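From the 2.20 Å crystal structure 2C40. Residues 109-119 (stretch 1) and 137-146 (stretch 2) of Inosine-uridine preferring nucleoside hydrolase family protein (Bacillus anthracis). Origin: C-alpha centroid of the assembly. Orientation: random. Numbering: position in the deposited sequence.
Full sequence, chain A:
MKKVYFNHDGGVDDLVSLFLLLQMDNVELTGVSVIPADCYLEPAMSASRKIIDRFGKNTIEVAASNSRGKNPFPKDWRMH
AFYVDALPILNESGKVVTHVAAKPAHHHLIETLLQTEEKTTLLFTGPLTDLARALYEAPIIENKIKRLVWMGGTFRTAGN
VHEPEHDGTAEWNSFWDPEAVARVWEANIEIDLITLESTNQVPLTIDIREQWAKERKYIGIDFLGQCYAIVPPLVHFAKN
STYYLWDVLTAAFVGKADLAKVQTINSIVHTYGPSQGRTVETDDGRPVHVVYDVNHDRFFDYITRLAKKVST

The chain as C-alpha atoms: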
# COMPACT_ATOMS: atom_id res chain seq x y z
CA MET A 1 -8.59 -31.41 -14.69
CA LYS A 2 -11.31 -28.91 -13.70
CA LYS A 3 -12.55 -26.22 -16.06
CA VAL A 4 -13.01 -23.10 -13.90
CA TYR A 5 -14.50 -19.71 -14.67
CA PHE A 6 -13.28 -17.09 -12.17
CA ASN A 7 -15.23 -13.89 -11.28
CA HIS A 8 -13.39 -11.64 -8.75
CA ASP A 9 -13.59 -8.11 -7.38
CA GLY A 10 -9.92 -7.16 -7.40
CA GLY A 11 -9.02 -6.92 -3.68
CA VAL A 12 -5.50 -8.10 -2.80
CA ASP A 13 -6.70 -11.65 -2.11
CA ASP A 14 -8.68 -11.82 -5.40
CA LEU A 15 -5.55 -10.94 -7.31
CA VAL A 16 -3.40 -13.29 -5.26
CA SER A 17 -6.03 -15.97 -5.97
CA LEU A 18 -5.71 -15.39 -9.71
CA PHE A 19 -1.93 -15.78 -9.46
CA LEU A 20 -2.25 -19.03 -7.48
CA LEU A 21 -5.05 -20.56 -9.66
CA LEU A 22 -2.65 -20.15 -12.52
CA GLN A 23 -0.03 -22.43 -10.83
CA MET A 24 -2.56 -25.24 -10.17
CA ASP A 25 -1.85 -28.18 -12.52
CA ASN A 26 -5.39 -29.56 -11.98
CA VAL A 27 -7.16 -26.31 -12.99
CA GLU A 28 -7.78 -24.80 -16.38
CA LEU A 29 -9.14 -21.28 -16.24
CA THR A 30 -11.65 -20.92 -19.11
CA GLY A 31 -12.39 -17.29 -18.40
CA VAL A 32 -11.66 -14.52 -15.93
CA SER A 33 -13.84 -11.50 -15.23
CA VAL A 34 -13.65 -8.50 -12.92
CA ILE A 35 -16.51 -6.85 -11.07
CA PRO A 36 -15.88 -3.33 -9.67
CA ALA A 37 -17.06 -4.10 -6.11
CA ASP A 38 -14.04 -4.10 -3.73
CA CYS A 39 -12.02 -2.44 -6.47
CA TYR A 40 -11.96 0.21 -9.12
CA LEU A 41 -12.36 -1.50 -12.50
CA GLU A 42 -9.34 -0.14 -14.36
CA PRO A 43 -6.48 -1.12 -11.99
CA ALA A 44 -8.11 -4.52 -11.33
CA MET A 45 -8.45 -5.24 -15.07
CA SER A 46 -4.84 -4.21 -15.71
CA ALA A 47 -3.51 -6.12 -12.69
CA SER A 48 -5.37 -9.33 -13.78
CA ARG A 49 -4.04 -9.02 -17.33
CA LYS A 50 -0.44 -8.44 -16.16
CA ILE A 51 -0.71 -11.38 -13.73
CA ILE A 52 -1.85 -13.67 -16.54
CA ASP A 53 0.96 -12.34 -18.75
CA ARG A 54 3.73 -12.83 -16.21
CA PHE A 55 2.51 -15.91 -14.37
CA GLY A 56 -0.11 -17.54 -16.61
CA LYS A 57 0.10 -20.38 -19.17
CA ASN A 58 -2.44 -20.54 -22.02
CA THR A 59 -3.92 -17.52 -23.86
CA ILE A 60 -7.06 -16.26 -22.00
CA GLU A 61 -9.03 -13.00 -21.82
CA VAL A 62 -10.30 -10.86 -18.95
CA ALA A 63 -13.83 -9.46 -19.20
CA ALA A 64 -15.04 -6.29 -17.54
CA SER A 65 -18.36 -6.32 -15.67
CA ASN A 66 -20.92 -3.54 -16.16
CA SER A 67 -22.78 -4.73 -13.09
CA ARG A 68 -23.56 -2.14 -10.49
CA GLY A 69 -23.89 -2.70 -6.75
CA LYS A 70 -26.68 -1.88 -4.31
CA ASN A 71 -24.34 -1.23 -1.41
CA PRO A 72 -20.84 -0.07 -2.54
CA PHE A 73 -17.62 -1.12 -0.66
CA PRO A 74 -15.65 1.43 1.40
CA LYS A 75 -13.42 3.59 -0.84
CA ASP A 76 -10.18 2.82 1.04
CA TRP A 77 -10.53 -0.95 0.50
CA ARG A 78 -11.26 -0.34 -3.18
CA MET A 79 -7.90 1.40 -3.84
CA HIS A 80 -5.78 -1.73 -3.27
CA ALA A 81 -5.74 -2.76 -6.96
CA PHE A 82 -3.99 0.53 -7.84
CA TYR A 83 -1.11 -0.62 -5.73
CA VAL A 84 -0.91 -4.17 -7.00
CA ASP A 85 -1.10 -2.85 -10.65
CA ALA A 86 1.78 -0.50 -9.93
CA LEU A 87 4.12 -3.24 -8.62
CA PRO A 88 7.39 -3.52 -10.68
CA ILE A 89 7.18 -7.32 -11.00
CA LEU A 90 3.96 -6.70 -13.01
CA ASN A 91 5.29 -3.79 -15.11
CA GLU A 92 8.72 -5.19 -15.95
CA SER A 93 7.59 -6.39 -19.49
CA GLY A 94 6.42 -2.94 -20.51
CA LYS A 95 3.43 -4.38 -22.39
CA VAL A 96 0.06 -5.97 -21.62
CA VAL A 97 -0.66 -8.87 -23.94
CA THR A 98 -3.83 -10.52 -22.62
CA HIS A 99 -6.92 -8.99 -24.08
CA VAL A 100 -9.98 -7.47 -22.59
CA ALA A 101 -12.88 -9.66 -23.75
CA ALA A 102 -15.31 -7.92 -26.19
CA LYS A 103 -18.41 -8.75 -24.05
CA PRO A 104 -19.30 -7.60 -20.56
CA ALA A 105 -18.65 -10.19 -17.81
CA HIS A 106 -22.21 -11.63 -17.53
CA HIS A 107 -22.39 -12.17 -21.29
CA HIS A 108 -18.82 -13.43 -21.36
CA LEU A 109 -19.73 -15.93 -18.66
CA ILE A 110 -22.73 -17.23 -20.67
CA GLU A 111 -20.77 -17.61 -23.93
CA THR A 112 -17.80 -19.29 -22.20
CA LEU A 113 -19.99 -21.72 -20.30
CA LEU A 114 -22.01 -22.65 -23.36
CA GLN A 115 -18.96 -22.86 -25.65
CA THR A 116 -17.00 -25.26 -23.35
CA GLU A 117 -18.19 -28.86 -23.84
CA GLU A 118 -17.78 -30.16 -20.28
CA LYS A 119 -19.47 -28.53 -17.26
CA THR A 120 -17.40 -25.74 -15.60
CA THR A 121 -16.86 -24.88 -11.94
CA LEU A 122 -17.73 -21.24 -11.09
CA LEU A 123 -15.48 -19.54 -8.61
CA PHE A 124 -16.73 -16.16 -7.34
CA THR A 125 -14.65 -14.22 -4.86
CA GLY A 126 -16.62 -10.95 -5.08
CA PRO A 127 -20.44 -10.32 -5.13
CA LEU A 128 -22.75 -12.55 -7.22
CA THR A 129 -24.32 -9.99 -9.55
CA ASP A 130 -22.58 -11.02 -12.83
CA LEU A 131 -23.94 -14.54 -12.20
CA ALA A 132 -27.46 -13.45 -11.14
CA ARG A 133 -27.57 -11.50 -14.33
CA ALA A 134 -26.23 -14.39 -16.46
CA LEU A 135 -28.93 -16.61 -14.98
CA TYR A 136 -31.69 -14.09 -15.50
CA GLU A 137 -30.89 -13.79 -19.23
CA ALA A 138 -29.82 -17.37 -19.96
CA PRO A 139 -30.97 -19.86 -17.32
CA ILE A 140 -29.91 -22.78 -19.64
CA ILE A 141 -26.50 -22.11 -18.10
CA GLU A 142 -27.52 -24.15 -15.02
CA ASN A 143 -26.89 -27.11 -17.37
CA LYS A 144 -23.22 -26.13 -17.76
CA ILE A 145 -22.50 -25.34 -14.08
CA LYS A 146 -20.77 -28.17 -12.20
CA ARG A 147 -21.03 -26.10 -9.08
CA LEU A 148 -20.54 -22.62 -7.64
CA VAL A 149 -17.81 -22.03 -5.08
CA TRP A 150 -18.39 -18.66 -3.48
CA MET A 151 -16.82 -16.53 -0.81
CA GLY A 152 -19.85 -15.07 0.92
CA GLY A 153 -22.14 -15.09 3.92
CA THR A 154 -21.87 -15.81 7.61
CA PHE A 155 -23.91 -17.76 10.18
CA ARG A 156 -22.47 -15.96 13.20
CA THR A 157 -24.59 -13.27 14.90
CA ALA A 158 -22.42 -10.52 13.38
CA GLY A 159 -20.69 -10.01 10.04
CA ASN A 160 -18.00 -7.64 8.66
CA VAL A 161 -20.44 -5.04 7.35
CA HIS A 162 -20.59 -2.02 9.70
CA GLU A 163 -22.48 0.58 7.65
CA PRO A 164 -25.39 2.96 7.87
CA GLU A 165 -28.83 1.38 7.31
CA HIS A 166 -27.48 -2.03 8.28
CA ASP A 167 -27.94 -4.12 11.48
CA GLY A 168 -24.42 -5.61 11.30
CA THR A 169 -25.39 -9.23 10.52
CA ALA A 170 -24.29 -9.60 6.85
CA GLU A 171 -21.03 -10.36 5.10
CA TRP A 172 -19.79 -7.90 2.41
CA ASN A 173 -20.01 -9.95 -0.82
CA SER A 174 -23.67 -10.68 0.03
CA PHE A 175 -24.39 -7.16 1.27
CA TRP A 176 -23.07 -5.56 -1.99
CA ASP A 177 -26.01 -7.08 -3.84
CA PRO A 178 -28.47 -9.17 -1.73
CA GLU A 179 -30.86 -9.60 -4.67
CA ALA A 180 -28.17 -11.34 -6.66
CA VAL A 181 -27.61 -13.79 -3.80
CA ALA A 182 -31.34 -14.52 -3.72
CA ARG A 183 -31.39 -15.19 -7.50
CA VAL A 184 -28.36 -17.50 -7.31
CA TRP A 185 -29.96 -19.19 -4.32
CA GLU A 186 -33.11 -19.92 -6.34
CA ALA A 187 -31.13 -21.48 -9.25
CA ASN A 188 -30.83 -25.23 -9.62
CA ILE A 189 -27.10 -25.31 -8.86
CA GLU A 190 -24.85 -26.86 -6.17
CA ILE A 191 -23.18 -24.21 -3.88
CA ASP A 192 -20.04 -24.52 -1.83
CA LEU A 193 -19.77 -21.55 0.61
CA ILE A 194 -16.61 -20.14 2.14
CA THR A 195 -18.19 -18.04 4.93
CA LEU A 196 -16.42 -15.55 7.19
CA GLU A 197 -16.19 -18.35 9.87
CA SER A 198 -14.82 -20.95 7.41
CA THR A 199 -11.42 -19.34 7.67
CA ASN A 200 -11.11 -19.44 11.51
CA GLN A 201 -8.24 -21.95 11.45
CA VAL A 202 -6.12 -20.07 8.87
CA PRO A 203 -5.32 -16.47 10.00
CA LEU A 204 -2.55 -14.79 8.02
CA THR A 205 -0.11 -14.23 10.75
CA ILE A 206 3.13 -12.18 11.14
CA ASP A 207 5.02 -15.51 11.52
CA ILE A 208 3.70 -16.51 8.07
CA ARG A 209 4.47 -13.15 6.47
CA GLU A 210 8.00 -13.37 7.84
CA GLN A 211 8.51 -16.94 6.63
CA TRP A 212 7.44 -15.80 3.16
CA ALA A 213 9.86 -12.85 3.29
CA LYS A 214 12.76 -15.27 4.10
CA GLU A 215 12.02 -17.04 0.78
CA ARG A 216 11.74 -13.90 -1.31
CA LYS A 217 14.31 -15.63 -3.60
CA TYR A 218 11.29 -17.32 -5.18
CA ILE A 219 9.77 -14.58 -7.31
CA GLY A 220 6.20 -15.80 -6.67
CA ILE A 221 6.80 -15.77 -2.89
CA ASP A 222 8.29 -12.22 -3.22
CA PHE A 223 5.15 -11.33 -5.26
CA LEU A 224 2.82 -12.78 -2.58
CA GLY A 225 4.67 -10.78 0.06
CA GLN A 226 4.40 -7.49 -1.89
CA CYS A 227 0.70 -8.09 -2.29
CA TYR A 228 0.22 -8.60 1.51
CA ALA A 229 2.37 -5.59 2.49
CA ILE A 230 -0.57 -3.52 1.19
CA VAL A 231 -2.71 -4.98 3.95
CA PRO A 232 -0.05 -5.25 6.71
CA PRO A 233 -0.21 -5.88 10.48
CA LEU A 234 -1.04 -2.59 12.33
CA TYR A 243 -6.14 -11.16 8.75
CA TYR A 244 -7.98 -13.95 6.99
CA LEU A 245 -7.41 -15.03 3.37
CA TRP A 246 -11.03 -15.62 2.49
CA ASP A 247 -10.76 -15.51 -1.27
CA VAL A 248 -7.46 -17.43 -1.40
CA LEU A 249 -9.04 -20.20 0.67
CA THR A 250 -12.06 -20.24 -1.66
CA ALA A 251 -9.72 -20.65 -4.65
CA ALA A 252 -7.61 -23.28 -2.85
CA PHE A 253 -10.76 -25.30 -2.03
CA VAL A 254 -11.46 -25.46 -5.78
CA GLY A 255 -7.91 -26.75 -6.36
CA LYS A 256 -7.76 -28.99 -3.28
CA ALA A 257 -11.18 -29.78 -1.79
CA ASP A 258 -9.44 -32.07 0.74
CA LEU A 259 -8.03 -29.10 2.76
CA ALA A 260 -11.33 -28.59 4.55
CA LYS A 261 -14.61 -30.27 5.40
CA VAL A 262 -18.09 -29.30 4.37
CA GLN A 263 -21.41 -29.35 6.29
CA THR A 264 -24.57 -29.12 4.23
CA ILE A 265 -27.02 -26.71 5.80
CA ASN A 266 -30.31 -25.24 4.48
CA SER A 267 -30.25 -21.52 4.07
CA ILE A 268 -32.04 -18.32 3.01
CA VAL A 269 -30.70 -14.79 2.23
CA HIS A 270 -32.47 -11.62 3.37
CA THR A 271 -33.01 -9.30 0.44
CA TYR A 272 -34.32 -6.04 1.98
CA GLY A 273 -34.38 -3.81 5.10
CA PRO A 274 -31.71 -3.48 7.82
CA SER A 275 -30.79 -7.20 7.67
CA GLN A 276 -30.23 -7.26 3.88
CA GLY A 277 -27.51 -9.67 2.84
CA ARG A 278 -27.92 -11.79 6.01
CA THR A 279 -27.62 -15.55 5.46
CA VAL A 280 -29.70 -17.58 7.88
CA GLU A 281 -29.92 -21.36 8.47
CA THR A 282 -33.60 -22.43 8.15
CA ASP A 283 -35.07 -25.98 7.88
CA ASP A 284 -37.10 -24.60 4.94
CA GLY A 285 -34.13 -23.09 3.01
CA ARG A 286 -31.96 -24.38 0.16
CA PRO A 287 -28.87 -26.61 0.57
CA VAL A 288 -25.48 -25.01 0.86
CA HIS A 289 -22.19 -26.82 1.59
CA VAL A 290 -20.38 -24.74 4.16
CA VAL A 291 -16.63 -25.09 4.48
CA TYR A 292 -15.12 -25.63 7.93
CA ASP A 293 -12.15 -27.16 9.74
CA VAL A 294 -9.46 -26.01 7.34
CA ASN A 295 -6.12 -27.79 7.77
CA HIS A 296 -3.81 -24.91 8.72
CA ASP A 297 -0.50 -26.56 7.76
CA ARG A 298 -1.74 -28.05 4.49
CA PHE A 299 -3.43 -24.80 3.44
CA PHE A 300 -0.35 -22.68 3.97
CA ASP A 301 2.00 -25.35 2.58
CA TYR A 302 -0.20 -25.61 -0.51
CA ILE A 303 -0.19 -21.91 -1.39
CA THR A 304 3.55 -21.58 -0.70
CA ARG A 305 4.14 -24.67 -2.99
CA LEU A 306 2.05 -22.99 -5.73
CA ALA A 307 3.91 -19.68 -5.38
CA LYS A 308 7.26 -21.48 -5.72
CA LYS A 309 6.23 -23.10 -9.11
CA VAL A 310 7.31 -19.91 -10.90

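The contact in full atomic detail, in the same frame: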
# COMPACT_ATOMS: atom_id res chain seq x y z
N LEU A 109 -19.52 -14.74 -19.45
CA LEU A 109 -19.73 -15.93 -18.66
C LEU A 109 -20.65 -16.92 -19.40
O LEU A 109 -20.33 -18.11 -19.53
CB LEU A 109 -20.28 -15.53 -17.29
CG LEU A 109 -20.89 -16.54 -16.31
CD1 LEU A 109 -20.01 -17.70 -16.12
CD2 LEU A 109 -21.05 -15.79 -15.00
N ILE A 110 -21.76 -16.41 -19.92
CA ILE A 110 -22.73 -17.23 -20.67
C ILE A 110 -22.06 -17.91 -21.86
O ILE A 110 -22.18 -19.13 -22.04
CB ILE A 110 -23.97 -16.37 -21.15
CG1 ILE A 110 -24.82 -15.93 -19.95
CG2 ILE A 110 -24.86 -17.12 -22.15
CD1 ILE A 110 -25.87 -14.85 -20.27
N GLU A 111 -21.36 -17.12 -22.67
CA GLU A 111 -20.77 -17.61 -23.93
C GLU A 111 -19.65 -18.61 -23.64
O GLU A 111 -19.54 -19.61 -24.33
CB GLU A 111 -20.25 -16.46 -24.79
CG GLU A 111 -21.31 -15.72 -25.59
N THR A 112 -18.84 -18.35 -22.61
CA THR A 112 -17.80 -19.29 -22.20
C THR A 112 -18.43 -20.61 -21.76
O THR A 112 -18.05 -21.66 -22.21
CB THR A 112 -16.95 -18.78 -21.01
OG1 THR A 112 -16.46 -17.48 -21.29
CG2 THR A 112 -15.78 -19.72 -20.74
N LEU A 113 -19.40 -20.52 -20.87
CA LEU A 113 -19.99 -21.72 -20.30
C LEU A 113 -20.60 -22.55 -21.40
O LEU A 113 -20.38 -23.76 -21.46
CB LEU A 113 -21.05 -21.40 -19.24
CG LEU A 113 -20.69 -21.15 -17.77
CD1 LEU A 113 -21.91 -21.40 -16.91
CD2 LEU A 113 -19.60 -21.99 -17.27
N LEU A 114 -21.36 -21.91 -22.28
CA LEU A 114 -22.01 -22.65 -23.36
C LEU A 114 -21.04 -23.12 -24.44
O LEU A 114 -21.28 -24.12 -25.07
CB LEU A 114 -23.18 -21.87 -23.97
CG LEU A 114 -24.38 -21.43 -23.10
CD1 LEU A 114 -25.40 -20.69 -23.98
CD2 LEU A 114 -25.01 -22.63 -22.41
N GLN A 115 -19.93 -22.43 -24.66
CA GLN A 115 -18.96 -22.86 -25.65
C GLN A 115 -18.04 -24.00 -25.17
O GLN A 115 -17.61 -24.78 -25.98
CB GLN A 115 -18.14 -21.67 -26.15
N THR A 116 -17.80 -24.14 -23.87
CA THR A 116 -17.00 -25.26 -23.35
C THR A 116 -17.88 -26.50 -23.20
O THR A 116 -18.95 -26.42 -22.58
CB THR A 116 -16.36 -24.98 -21.98
OG1 THR A 116 -17.35 -25.10 -20.96
CG2 THR A 116 -15.70 -23.61 -21.92
N GLU A 117 -17.42 -27.63 -23.76
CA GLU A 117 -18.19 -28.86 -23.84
C GLU A 117 -18.53 -29.49 -22.47
O GLU A 117 -19.68 -29.88 -22.22
CB GLU A 117 -17.52 -29.89 -24.79
N GLU A 118 -17.55 -29.59 -21.59
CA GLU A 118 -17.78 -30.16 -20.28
C GLU A 118 -18.44 -29.08 -19.44
O GLU A 118 -18.42 -27.92 -19.81
CB GLU A 118 -16.47 -30.64 -19.66
CG GLU A 118 -15.77 -31.78 -20.46
N LYS A 119 -19.02 -29.46 -18.30
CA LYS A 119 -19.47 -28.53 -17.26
C LYS A 119 -18.26 -27.76 -16.66
O LYS A 119 -17.13 -28.30 -16.60
CB LYS A 119 -20.21 -29.30 -16.17
CG LYS A 119 -21.64 -29.72 -16.51
CD LYS A 119 -22.35 -30.30 -15.27
CE LYS A 119 -23.80 -30.78 -15.53
NZ LYS A 119 -24.08 -31.92 -14.62
N GLU A 137 -30.82 -13.84 -17.78
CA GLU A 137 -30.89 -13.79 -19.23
C GLU A 137 -30.83 -15.15 -19.92
O GLU A 137 -31.49 -15.37 -20.94
CB GLU A 137 -29.77 -12.92 -19.76
CG GLU A 137 -29.93 -11.51 -19.30
CD GLU A 137 -28.83 -10.59 -19.76
OE1 GLU A 137 -28.26 -10.85 -20.84
OE2 GLU A 137 -28.59 -9.58 -19.05
N ALA A 138 -30.04 -16.05 -19.36
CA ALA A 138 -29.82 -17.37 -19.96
C ALA A 138 -29.81 -18.46 -18.89
O ALA A 138 -28.76 -18.99 -18.56
CB ALA A 138 -28.51 -17.38 -20.73
N PRO A 139 -30.97 -18.80 -18.34
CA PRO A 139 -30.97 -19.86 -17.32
C PRO A 139 -30.51 -21.28 -17.77
O PRO A 139 -30.18 -22.12 -16.90
CB PRO A 139 -32.43 -19.91 -16.84
CG PRO A 139 -33.23 -19.21 -17.89
CD PRO A 139 -32.31 -18.27 -18.63
N ILE A 140 -30.49 -21.53 -19.08
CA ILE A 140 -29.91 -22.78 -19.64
C ILE A 140 -28.52 -23.08 -19.06
O ILE A 140 -28.09 -24.23 -18.97
CB ILE A 140 -29.77 -22.67 -21.20
CG1 ILE A 140 -29.41 -24.01 -21.82
CG2 ILE A 140 -28.79 -21.51 -21.61
CD1 ILE A 140 -29.28 -23.99 -23.30
N ILE A 141 -27.83 -22.04 -18.66
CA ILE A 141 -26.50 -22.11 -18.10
C ILE A 141 -26.38 -22.99 -16.82
O ILE A 141 -25.33 -23.58 -16.54
CB ILE A 141 -26.06 -20.64 -17.84
CG1 ILE A 141 -24.82 -20.31 -18.62
CG2 ILE A 141 -26.12 -20.22 -16.37
CD1 ILE A 141 -25.17 -19.71 -19.91
N GLU A 142 -27.47 -23.14 -16.08
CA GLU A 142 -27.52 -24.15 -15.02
C GLU A 142 -27.00 -25.51 -15.51
O GLU A 142 -26.32 -26.21 -14.78
CB GLU A 142 -28.94 -24.36 -14.53
CG GLU A 142 -29.46 -23.17 -13.75
CD GLU A 142 -30.88 -23.38 -13.26
OE1 GLU A 142 -31.55 -24.35 -13.71
OE2 GLU A 142 -31.32 -22.57 -12.42
N ASN A 143 -27.33 -25.86 -16.76
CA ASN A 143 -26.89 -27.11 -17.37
C ASN A 143 -25.39 -27.23 -17.54
O ASN A 143 -24.89 -28.35 -17.64
CB ASN A 143 -27.49 -27.27 -18.77
CG ASN A 143 -29.00 -27.31 -18.76
OD1 ASN A 143 -29.61 -27.45 -17.70
ND2 ASN A 143 -29.61 -27.19 -19.95
N LYS A 144 -24.68 -26.11 -17.61
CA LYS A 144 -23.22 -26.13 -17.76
C LYS A 144 -22.43 -25.83 -16.48
O LYS A 144 -21.19 -25.75 -16.52
CB LYS A 144 -22.81 -25.17 -18.87
CG LYS A 144 -23.39 -25.52 -20.24
CD LYS A 144 -23.03 -26.91 -20.76
CE LYS A 144 -21.62 -26.96 -21.31
NZ LYS A 144 -21.54 -26.43 -22.70
N ILE A 145 -23.13 -25.65 -15.37
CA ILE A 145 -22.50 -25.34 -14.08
C ILE A 145 -22.35 -26.60 -13.24
O ILE A 145 -23.32 -27.16 -12.76
CB ILE A 145 -23.32 -24.28 -13.28
CG1 ILE A 145 -23.16 -22.91 -13.94
CG2 ILE A 145 -22.85 -24.15 -11.85
CD1 ILE A 145 -24.31 -21.97 -13.69
N LYS A 146 -21.10 -27.03 -13.05
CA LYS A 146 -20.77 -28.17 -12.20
C LYS A 146 -21.13 -27.81 -10.79
O LYS A 146 -21.84 -28.51 -10.10
CB LYS A 146 -19.27 -28.47 -12.28
CG LYS A 146 -18.86 -29.76 -11.52
CD LYS A 146 -18.12 -30.70 -12.42

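Stretch 1 is the last part of a helix, residues 109-115, followed by a loop to K119; stretch 2 leaves a helix at A138, winds through a 3-10 segment from 139 to 144, and turns a corner at K146. The two run side by side, with the CA atoms of I110 and I141 6.7 Å apart and those of K119 and K144 only 4.5 Å apart, so the backbones draw together as the helix gives way to loop. Apolar packing dominates the first half of the contact and two lysines, K144 and K119, the second.

The helix is held by i to i+4 hydrogen bonds, such as L113 N to L109 O at 2.9 Å, and the residues it offers to stretch 2 are I110, L113 and L114, spaced three and four apart along one face. All three are branched and apolar, suited to packing around I141. E111, whose CA-to-CB bond points away, takes no part. I110 starts sideways, but its branched side chain reaches across: CD1 lies 3.7 Å from A138 CB, and CG2 lies 3.4 Å from I141 CD1. The methyl of A138 is a small apolar partner for I110 CD1.

L113 points toward stretch 2 and is buried. Its CD1 touches I141 CG1 at 3.5 Å and I145 CG1 at 3.6 Å, so one methyl bridges two isoleucines. L114, more exposed, covers the outer side of the patch, with CG 3.7 Å from I141 CD1 and CD2 4.0 Å from I140 CG2. I141 thus meets all three helical residues; its chi angles of -120° and 93° lie between the usual wells.

At T116 the chain leaves helical geometry. Carbonyls at the end of a helix lack the backbone NH partners of earlier turns, and K144 supplies a donor: its NZ hydrogen-bonds to L113 O, in the last turn, at 3.2 Å, and to T116 O, just beyond the helix, at 2.6 Å. Lysine suits this place because its chain is long and its ammonium group can donate to several acceptors. All four chi angles are m, folding the chain so that its methylenes also pack against leucine, with K144 CG 4.0 Å from L114 CD2. Within the loop, T116 OG1 donates to E118 O at 3.2 Å.

E117 and E118 direct their CB atoms away, yet their backbone passes near the lysine, E117 O lying 3.6 Å from K144 CE. K119 closes the contact: its CA makes a CA-H...O contact with K144 O at 3.4 Å, while its extended aliphatic chain lies along stretch 2, bringing CE 3.4 Å from N143 O. Lysine suits this exposed edge because its long methylene chain can lie against backbone while its charged end remains hydrated.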